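Local coordinates for microcin B17-processing protein McbB (Escherichia coli str. K-12 substr. MG1655, PDB 6GRH), which is needed to process the inactive precursor peptide of the antibiotic microcin B17 into its active form, at residues Val96-Pro105 / Phe121-Lys129; Ala111-Val122 / Tyr243-Thr254. All blocks are in the same frame, centred on the assembly; numbering follows the deposited sequence. Where two conformers were deposited one is given.

Contact 1: residues Val96-Pro105 / Phe121-Lys129; sequences VNSVIISDVP and FVSHIIDIK
Ile-100 and Ile-101 face Ile-125 and Ile-126 across two parallel strands, 97-102 and 122-127, whose axes come within 4.7 Å at 14°. In this tight middle Ile-126 N meets Ile-100 O at 2.7 Å with an N-H...O angle of 172°, and Ser-102 N reaches Ile-126 O at 2.8 Å. The side chains of Ile-101 and Ile-126 run side by side on one face of the sheet, Ile-101 CG1 to Ile-126 CB 4.0 Å; the side chain of Ile-128 crosses that of Ile-101 at about a right angle, CD1 touching CG2. On the other face Ile-125 bends at chi2 (-56°), which carries CD1 back to 3.9 Å from Ile-100 CB, while its CG2 meets Pro-105 CB. Helix 150-160 packs on Ile-101 and Ile-128. The Phe-121 end is looser and more exposed: Ser-98 N to Phe-121 O stretches to 3.2 Å, and Asn-97 ND2 sits 3.5 Å above the centre of the Phe-121 ring. Ser-123 OG donates in the carbonyl plane to a lone pair of Asn-97 OD1 at 2.5 Å, a short length to be read with caution. In this beta-alpha-beta pair apolar side chains thus supplement the backbone bonds centrally, polar ones at the more exposed end.

Contact 2: residues Ala111-Val122 / Tyr243-Thr254; sequences AREQWKCDGVFV and YHLIKRRLQELT. With EDO (1,2-ethanediol), chain J.
Trp-115 enters helix 243-254 as a knob among Tyr-243, Ile-246, Lys-247 and Leu-250, with the largest area buried here. Lys-247 CG lies 3.4 Å from the centroid of the five-membered ring, almost on its normal, a CH-pi contact; Ala-111 CB backs the opposite face. Trp-115 CZ2 comes over the Tyr-243 ring, 3.4 Å from Tyr-243 CE1, with the planes inclined at 52°. Tyr-243, next in buried area, starts with CG anti to the backbone N (chi1 -171°), a course that ends with OH donating to Gln-114 OE1 at 2.8 Å from above the amide plane; Gln-114 NE2 bonds Glu-236 of the second subunit. Asp-118, the third, lies within the Schellman motif that ends the helix, just before Gly-119 at C-prime, with Val-120 N bonded to Trp-115 O. The bend of Lys-247 at chi3 (85°) brings NZ to the carboxylate, 3.2 Å from Asp-118 OD1, in a salt bridge of weak hydrogen bonds; its stronger salt bridge is to Glu-238 of the second subunit. Arg-248 NH1 is a long partner at 3.9 Å from Asp-118 OD1. One lysine thus serves the indole with its methylenes and acids of two subunits with its ammonium, whose charges probably balance.

How the contacts relate
From the N terminus, strand 97-102 comes first, then helix 111-115, then strand 122-127: contact 1 closes this short beta-alpha-beta excursion, with 15 residues between its segments. Contact 2 starts inside that excursion and closes a far longer loop of 120 residues, reaching helix 236-254, so the two cross along the chain instead of nesting. Phe-121 and Val-122 belong to both, and the centres lie about 12 Å apart. Arg-112 NH2 probably bonds Ser-123 O at 2.7 Å, while Leu-250 CD2 packs against Ser-98 OG; water 1 is common to both. Together they tie strand 122-127, outermost in the mixed sheet within this chain, its neighbour 97-102, their connecting helix and the long helix at the subunit interface.

Contact 1: residues Val96-Pro105 / Phe121-Lys129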
# COMPACT_ATOMS: atom_id res chain seq x y z
N VAL B 96 11.29 24.62 -22.14
CA VAL B 96 11.88 25.95 -22.30
C VAL B 96 10.95 27.05 -21.79
O VAL B 96 11.37 28.19 -21.65
CB VAL B 96 12.27 26.23 -23.75
CG1 VAL B 96 13.22 25.14 -24.28
CG2 VAL B 96 11.06 26.38 -24.68
N ASN B 97 9.69 26.71 -21.57
CA ASN B 97 8.69 27.64 -21.15
C ASN B 97 7.53 26.90 -20.49
O ASN B 97 7.31 25.73 -20.79
CB ASN B 97 8.20 28.30 -22.42
CG ASN B 97 7.11 29.28 -22.17
OD1 ASN B 97 6.09 29.28 -22.86
ND2 ASN B 97 7.29 30.11 -21.13
N SER B 98 6.82 27.59 -19.59
CA SER B 98 5.54 27.14 -19.04
C SER B 98 4.39 28.10 -19.39
O SER B 98 4.60 29.30 -19.57
CB SER B 98 5.66 27.02 -17.53
OG SER B 98 6.51 25.95 -17.16
N VAL B 99 3.18 27.54 -19.50
CA VAL B 99 1.96 28.33 -19.61
C VAL B 99 0.99 27.80 -18.57
O VAL B 99 1.00 26.62 -18.27
CB VAL B 99 1.32 28.30 -21.01
CG1 VAL B 99 2.23 28.95 -22.03
CG2 VAL B 99 0.97 26.90 -21.49
N ILE B 100 0.17 28.68 -18.02
CA ILE B 100 -0.89 28.28 -17.11
C ILE B 100 -2.22 28.52 -17.83
O ILE B 100 -2.48 29.63 -18.29
CB ILE B 100 -0.84 29.06 -15.79
CG1 ILE B 100 0.45 28.72 -15.07
CG2 ILE B 100 -2.05 28.69 -14.92
CD1 ILE B 100 0.66 29.49 -13.80
N ILE B 101 -3.01 27.45 -17.98
CA ILE B 101 -4.34 27.53 -18.57
C ILE B 101 -5.32 27.31 -17.44
O ILE B 101 -5.19 26.34 -16.65
CB ILE B 101 -4.56 26.49 -19.71
CG1 ILE B 101 -3.53 26.67 -20.83
CG2 ILE B 101 -5.96 26.64 -20.28
CD1 ILE B 101 -3.60 25.70 -22.00
N SER B 102 -6.30 28.20 -17.30
CA SER B 102 -7.19 28.10 -16.13
C SER B 102 -8.55 28.67 -16.36
O SER B 102 -8.73 29.55 -17.21
CB SER B 102 -6.55 28.82 -14.93
OG SER B 102 -7.23 28.52 -13.72
N ASP B 103 -9.51 28.18 -15.58
CA ASP B 103 -10.84 28.79 -15.49
C ASP B 103 -10.88 29.93 -14.49
O ASP B 103 -11.88 30.64 -14.43
CB ASP B 103 -11.92 27.73 -15.19
CG ASP B 103 -11.79 27.05 -13.80
OD1 ASP B 103 -10.80 27.22 -13.07
OD2 ASP B 103 -12.72 26.27 -13.47
N VAL B 104 -9.81 30.12 -13.71
CA VAL B 104 -9.68 31.30 -12.83
C VAL B 104 -8.37 32.05 -13.13
O VAL B 104 -7.54 32.20 -12.24
CB VAL B 104 -9.80 30.93 -11.31
CG1 VAL B 104 -11.21 30.48 -10.97
CG2 VAL B 104 -8.80 29.86 -10.88
N PRO B 105 -8.19 32.53 -14.38
CA PRO B 105 -6.92 33.19 -14.72
C PRO B 105 -6.59 34.40 -13.86
O PRO B 105 -5.42 34.67 -13.65
CB PRO B 105 -7.11 33.61 -16.17
CG PRO B 105 -8.59 33.74 -16.34
CD PRO B 105 -9.17 32.63 -15.48
N PHE B 121 9.77 30.78 -15.35
CA PHE B 121 9.35 31.46 -16.60
C PHE B 121 7.96 30.96 -17.01
O PHE B 121 7.83 29.83 -17.50
CB PHE B 121 10.37 31.21 -17.71
CG PHE B 121 10.05 31.86 -19.06
CD1 PHE B 121 9.25 33.00 -19.18
CD2 PHE B 121 10.61 31.31 -20.23
CE1 PHE B 121 9.00 33.58 -20.43
CE2 PHE B 121 10.36 31.87 -21.48
CZ PHE B 121 9.55 33.01 -21.59
N VAL B 122 6.94 31.76 -16.75
CA VAL B 122 5.58 31.49 -17.24
C VAL B 122 5.33 32.55 -18.30
O VAL B 122 5.30 33.73 -17.98
CB VAL B 122 4.52 31.64 -16.14
CG1 VAL B 122 3.12 31.43 -16.71
CG2 VAL B 122 4.79 30.67 -15.00
N SER B 123 5.16 32.12 -19.55
CA SER B 123 5.01 33.06 -20.67
C SER B 123 3.62 33.66 -20.76
O SER B 123 3.48 34.82 -21.13
CB SER B 123 5.37 32.43 -22.02
OG SER B 123 4.66 31.23 -22.21
N HIS B 124 2.59 32.88 -20.44
CA HIS B 124 1.22 33.31 -20.62
C HIS B 124 0.31 32.69 -19.58
O HIS B 124 0.51 31.52 -19.23
CB HIS B 124 0.71 32.91 -21.99
CG HIS B 124 1.41 33.59 -23.12
ND1 HIS B 124 2.45 33.00 -23.81
CD2 HIS B 124 1.25 34.82 -23.66
CE1 HIS B 124 2.88 33.83 -24.75
NE2 HIS B 124 2.16 34.94 -24.68
N ILE B 125 -0.66 33.47 -19.11
CA ILE B 125 -1.82 32.96 -18.39
C ILE B 125 -2.98 32.92 -19.38
O ILE B 125 -3.36 33.94 -19.94
CB ILE B 125 -2.21 33.86 -17.20
CG1 ILE B 125 -1.01 34.13 -16.30
CG2 ILE B 125 -3.32 33.19 -16.37
CD1 ILE B 125 -0.28 32.91 -15.76
N ILE B 126 -3.52 31.75 -19.63
CA ILE B 126 -4.55 31.58 -20.64
C ILE B 126 -5.90 31.23 -19.99
O ILE B 126 -5.99 30.32 -19.14
CB ILE B 126 -4.14 30.51 -21.66
CG1 ILE B 126 -2.83 30.91 -22.32
CG2 ILE B 126 -5.22 30.33 -22.72
CD1 ILE B 126 -2.06 29.75 -22.91
N ASP B 127 -6.95 31.95 -20.38
CA ASP B 127 -8.29 31.64 -19.93
C ASP B 127 -8.78 30.45 -20.75
O ASP B 127 -8.73 30.49 -21.98
CB ASP B 127 -9.23 32.85 -20.12
CG ASP B 127 -10.59 32.66 -19.42
OD1 ASP B 127 -11.07 31.52 -19.26
OD2 ASP B 127 -11.20 33.69 -19.04
N ILE B 128 -9.27 29.41 -20.08
CA ILE B 128 -9.84 28.26 -20.77
C ILE B 128 -10.97 28.63 -21.76
O ILE B 128 -11.14 27.96 -22.76
CB ILE B 128 -10.33 27.17 -19.76
CG1 ILE B 128 -10.61 25.85 -20.46
CG2 ILE B 128 -11.56 27.63 -18.99
CD1 ILE B 128 -9.37 25.20 -21.05
N LYS B 129 -11.71 29.71 -21.50
CA LYS B 129 -12.75 30.23 -22.42
C LYS B 129 -12.24 30.69 -23.80
O LYS B 129 -13.02 30.81 -24.73
CB LYS B 129 -13.48 31.43 -21.78
CG LYS B 129 -14.26 31.09 -20.52
O HOH W 1 8.70 27.42 -16.53
O HOH W 2 -12.93 30.85 -17.35

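Contact 2: residues Ala111-Val122 / Tyr243-Thr254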
# COMPACT_ATOMS: atom_id res chain seq x y z
N ALA B 111 1.24 36.43 -11.33
CA ALA B 111 2.14 35.26 -11.18
C ALA B 111 3.34 35.34 -12.10
O ALA B 111 4.43 35.03 -11.67
CB ALA B 111 1.40 33.96 -11.44
N ARG B 112 3.15 35.78 -13.33
CA ARG B 112 4.26 35.88 -14.26
C ARG B 112 5.36 36.78 -13.72
O ARG B 112 6.52 36.42 -13.81
CB ARG B 112 3.80 36.41 -15.60
CG ARG B 112 2.88 35.43 -16.30
CD ARG B 112 1.93 36.21 -17.16
NE ARG B 112 2.38 36.34 -18.52
CZ ARG B 112 2.14 37.38 -19.32
NH1 ARG B 112 1.47 38.46 -18.90
NH2 ARG B 112 2.56 37.33 -20.57
N GLU B 113 5.01 37.92 -13.15
CA GLU B 113 6.03 38.86 -12.69
C GLU B 113 6.62 38.46 -11.33
O GLU B 113 7.83 38.52 -11.16
CB GLU B 113 5.52 40.31 -12.70
CG GLU B 113 6.55 41.29 -13.23
CD GLU B 113 6.80 41.14 -14.73
OE1 GLU B 113 7.93 40.78 -15.14
OE2 GLU B 113 5.85 41.39 -15.51
N GLN B 114 5.77 38.02 -10.39
CA GLN B 114 6.24 37.55 -9.08
C GLN B 114 7.16 36.35 -9.16
O GLN B 114 8.20 36.31 -8.49
CB GLN B 114 5.08 37.14 -8.18
CG GLN B 114 4.25 38.30 -7.68
CD GLN B 114 2.99 37.84 -6.95
OE1 GLN B 114 2.74 36.62 -6.74
NE2 GLN B 114 2.17 38.81 -6.56
N TRP B 115 6.77 35.37 -9.98
CA TRP B 115 7.45 34.08 -9.95
C TRP B 115 8.78 34.07 -10.67
O TRP B 115 9.54 33.14 -10.49
CB TRP B 115 6.52 32.95 -10.41
CG TRP B 115 5.31 32.74 -9.50
CD1 TRP B 115 5.02 33.40 -8.33
CD2 TRP B 115 4.22 31.82 -9.71
NE1 TRP B 115 3.82 32.94 -7.81
CE2 TRP B 115 3.32 31.97 -8.63
CE3 TRP B 115 3.92 30.90 -10.72
CZ2 TRP B 115 2.14 31.21 -8.52
CZ3 TRP B 115 2.73 30.14 -10.60
CH2 TRP B 115 1.86 30.32 -9.52
N LYS B 116 9.10 35.13 -11.42
CA LYS B 116 10.45 35.33 -11.95
C LYS B 116 11.51 35.37 -10.85
O LYS B 116 12.63 34.90 -11.06
CB LYS B 116 10.54 36.62 -12.80
CG LYS B 116 9.77 36.54 -14.10
CD LYS B 116 9.98 37.79 -14.97
CE LYS B 116 9.31 37.67 -16.34
NZ LYS B 116 9.52 36.35 -17.02
N CYS B 117 11.17 35.88 -9.67
CA CYS B 117 12.14 35.91 -8.58
C CYS B 117 12.35 34.54 -7.91
O CYS B 117 13.19 34.42 -7.02
CB CYS B 117 11.79 36.98 -7.57
SG CYS B 117 10.36 36.63 -6.56
N ASP B 118 11.57 33.53 -8.33
CA ASP B 118 11.81 32.12 -8.01
C ASP B 118 12.39 31.40 -9.22
O ASP B 118 12.44 30.16 -9.25
CB ASP B 118 10.48 31.48 -7.58
CG ASP B 118 9.76 32.30 -6.49
OD1 ASP B 118 10.18 32.24 -5.31
OD2 ASP B 118 8.80 33.03 -6.80
N GLY B 119 12.80 32.15 -10.26
CA GLY B 119 13.36 31.56 -11.45
C GLY B 119 12.40 30.82 -12.35
O GLY B 119 12.83 30.08 -13.22
N VAL B 120 11.11 31.08 -12.18
CA VAL B 120 10.07 30.42 -12.96
C VAL B 120 9.62 31.30 -14.13
O VAL B 120 9.17 32.40 -13.90
CB VAL B 120 8.86 30.10 -12.06
CG1 VAL B 120 7.68 29.61 -12.89
CG2 VAL B 120 9.27 29.05 -11.04
N PHE B 121 9.77 30.78 -15.35
CA PHE B 121 9.35 31.46 -16.60
C PHE B 121 7.96 30.96 -17.01
O PHE B 121 7.83 29.83 -17.50
CB PHE B 121 10.37 31.21 -17.71
CG PHE B 121 10.05 31.86 -19.06
CD1 PHE B 121 9.25 33.00 -19.18
CD2 PHE B 121 10.61 31.31 -20.23
CE1 PHE B 121 9.00 33.58 -20.43
CE2 PHE B 121 10.36 31.87 -21.48
CZ PHE B 121 9.55 33.01 -21.59
N VAL B 122 6.94 31.76 -16.75
CA VAL B 122 5.58 31.49 -17.24
C VAL B 122 5.33 32.55 -18.30
O VAL B 122 5.30 33.73 -17.98
CB VAL B 122 4.52 31.64 -16.14
CG1 VAL B 122 3.12 31.43 -16.71
CG2 VAL B 122 4.79 30.67 -15.00
N TYR B 243 -2.00 28.37 -4.58
CA TYR B 243 -1.09 29.25 -5.33
C TYR B 243 0.37 28.97 -4.98
O TYR B 243 1.21 28.85 -5.87
CB TYR B 243 -1.45 30.70 -5.02
CG TYR B 243 -0.81 31.80 -5.82
CD1 TYR B 243 -1.20 32.05 -7.13
CD2 TYR B 243 0.13 32.64 -5.23
CE1 TYR B 243 -0.65 33.12 -7.84
CE2 TYR B 243 0.69 33.72 -5.94
CZ TYR B 243 0.28 33.95 -7.25
OH TYR B 243 0.82 34.98 -7.97
N HIS B 244 0.66 28.86 -3.68
CA HIS B 244 2.00 28.54 -3.25
C HIS B 244 2.47 27.15 -3.71
O HIS B 244 3.61 27.00 -4.16
CB HIS B 244 2.10 28.68 -1.74
CG HIS B 244 3.50 28.56 -1.23
ND1 HIS B 244 4.50 29.45 -1.57
CD2 HIS B 244 4.06 27.64 -0.40
CE1 HIS B 244 5.63 29.06 -0.99
NE2 HIS B 244 5.38 27.98 -0.26
N LEU B 245 1.60 26.14 -3.58
CA LEU B 245 1.94 24.80 -4.05
C LEU B 245 2.23 24.71 -5.55
O LEU B 245 3.16 24.01 -5.96
CB LEU B 245 0.87 23.78 -3.64
CG LEU B 245 0.83 23.37 -2.19
CD1 LEU B 245 -0.30 22.37 -1.95
CD2 LEU B 245 2.12 22.72 -1.75
N ILE B 246 1.45 25.43 -6.34
CA ILE B 246 1.67 25.56 -7.79
C ILE B 246 3.05 26.18 -8.05
O ILE B 246 3.88 25.63 -8.81
CB ILE B 246 0.54 26.36 -8.46
CG1 ILE B 246 -0.79 25.59 -8.40
CG2 ILE B 246 0.86 26.67 -9.92
CD1 ILE B 246 -2.01 26.36 -8.84
N LYS B 247 3.32 27.31 -7.40
CA LYS B 247 4.60 27.97 -7.54
C LYS B 247 5.77 27.06 -7.21
O LYS B 247 6.72 26.93 -8.01
CB LYS B 247 4.66 29.24 -6.68
CG LYS B 247 5.88 30.07 -7.03
CD LYS B 247 6.14 31.17 -6.03
CE LYS B 247 6.95 30.64 -4.86
NZ LYS B 247 7.27 31.79 -4.02
N ARG B 248 5.70 26.40 -6.05
CA ARG B 248 6.79 25.54 -5.65
C ARG B 248 6.96 24.33 -6.55
O ARG B 248 8.09 23.94 -6.81
CB ARG B 248 6.66 25.08 -4.21
CG ARG B 248 6.87 26.20 -3.24
CD ARG B 248 8.24 26.87 -3.40
NE ARG B 248 8.56 27.59 -2.18
CZ ARG B 248 9.42 28.60 -2.07
NH1 ARG B 248 10.11 29.06 -3.12
NH2 ARG B 248 9.61 29.13 -0.87
N ARG B 249 5.87 23.80 -7.05
CA ARG B 249 5.96 22.71 -7.99
C ARG B 249 6.60 23.13 -9.31
O ARG B 249 7.48 22.44 -9.83
CB ARG B 249 4.58 22.03 -8.14
CG ARG B 249 4.64 20.78 -8.99
CD ARG B 249 5.32 19.65 -8.24
NE ARG B 249 5.38 18.47 -9.07
CZ ARG B 249 6.47 17.76 -9.36
NH1 ARG B 249 7.67 18.04 -8.83
NH2 ARG B 249 6.34 16.70 -10.17
N LEU B 250 6.18 24.25 -9.86
CA LEU B 250 6.82 24.78 -11.06
C LEU B 250 8.28 25.08 -10.83
O LEU B 250 9.12 24.83 -11.71
CB LEU B 250 6.11 26.06 -11.55
CG LEU B 250 4.91 25.91 -12.47
CD1 LEU B 250 4.28 27.28 -12.68
CD2 LEU B 250 5.27 25.25 -13.80
N GLN B 251 8.57 25.64 -9.66
CA GLN B 251 9.94 25.93 -9.27
C GLN B 251 10.80 24.66 -9.24
O GLN B 251 11.90 24.67 -9.82
CB GLN B 251 9.97 26.68 -7.96
CG GLN B 251 11.36 27.09 -7.51
CD GLN B 251 11.35 28.05 -6.34
OE1 GLN B 251 10.29 28.40 -5.81
NE2 GLN B 251 12.51 28.56 -6.00
N GLU B 252 10.28 23.57 -8.66
CA GLU B 252 10.99 22.30 -8.64
C GLU B 252 11.35 21.82 -10.03
O GLU B 252 12.45 21.32 -10.25
CB GLU B 252 10.15 21.18 -8.00
CG GLU B 252 10.02 21.25 -6.52
CD GLU B 252 8.94 20.29 -5.97
OE1 GLU B 252 8.45 19.40 -6.70
OE2 GLU B 252 8.60 20.45 -4.77
N LEU B 253 10.39 21.95 -10.94
CA LEU B 253 10.51 21.40 -12.29
C LEU B 253 11.31 22.28 -13.25
O LEU B 253 12.11 21.73 -14.02
CB LEU B 253 9.12 21.17 -12.90
CG LEU B 253 8.31 20.04 -12.21
CD1 LEU B 253 6.85 20.15 -12.60
CD2 LEU B 253 8.86 18.68 -12.57
N THR B 254 11.10 23.59 -13.19
CA THR B 254 11.65 24.52 -14.19
C THR B 254 12.35 25.75 -13.61
O THR B 254 12.89 26.53 -14.37
CB THR B 254 10.54 25.08 -15.14
OG1 THR B 254 9.60 25.87 -14.39
CG2 THR B 254 9.82 23.94 -15.84
C1 EDO J . 11.32 32.13 -0.95
O1 EDO J . 12.07 30.92 -1.08
C2 EDO J . 11.08 32.38 0.52
O2 EDO J . 10.04 33.34 0.72
O HOH W 3 12.34 31.12 -4.33
O HOH W 4 11.42 28.53 -15.71
O HOH W 1 8.70 27.42 -16.53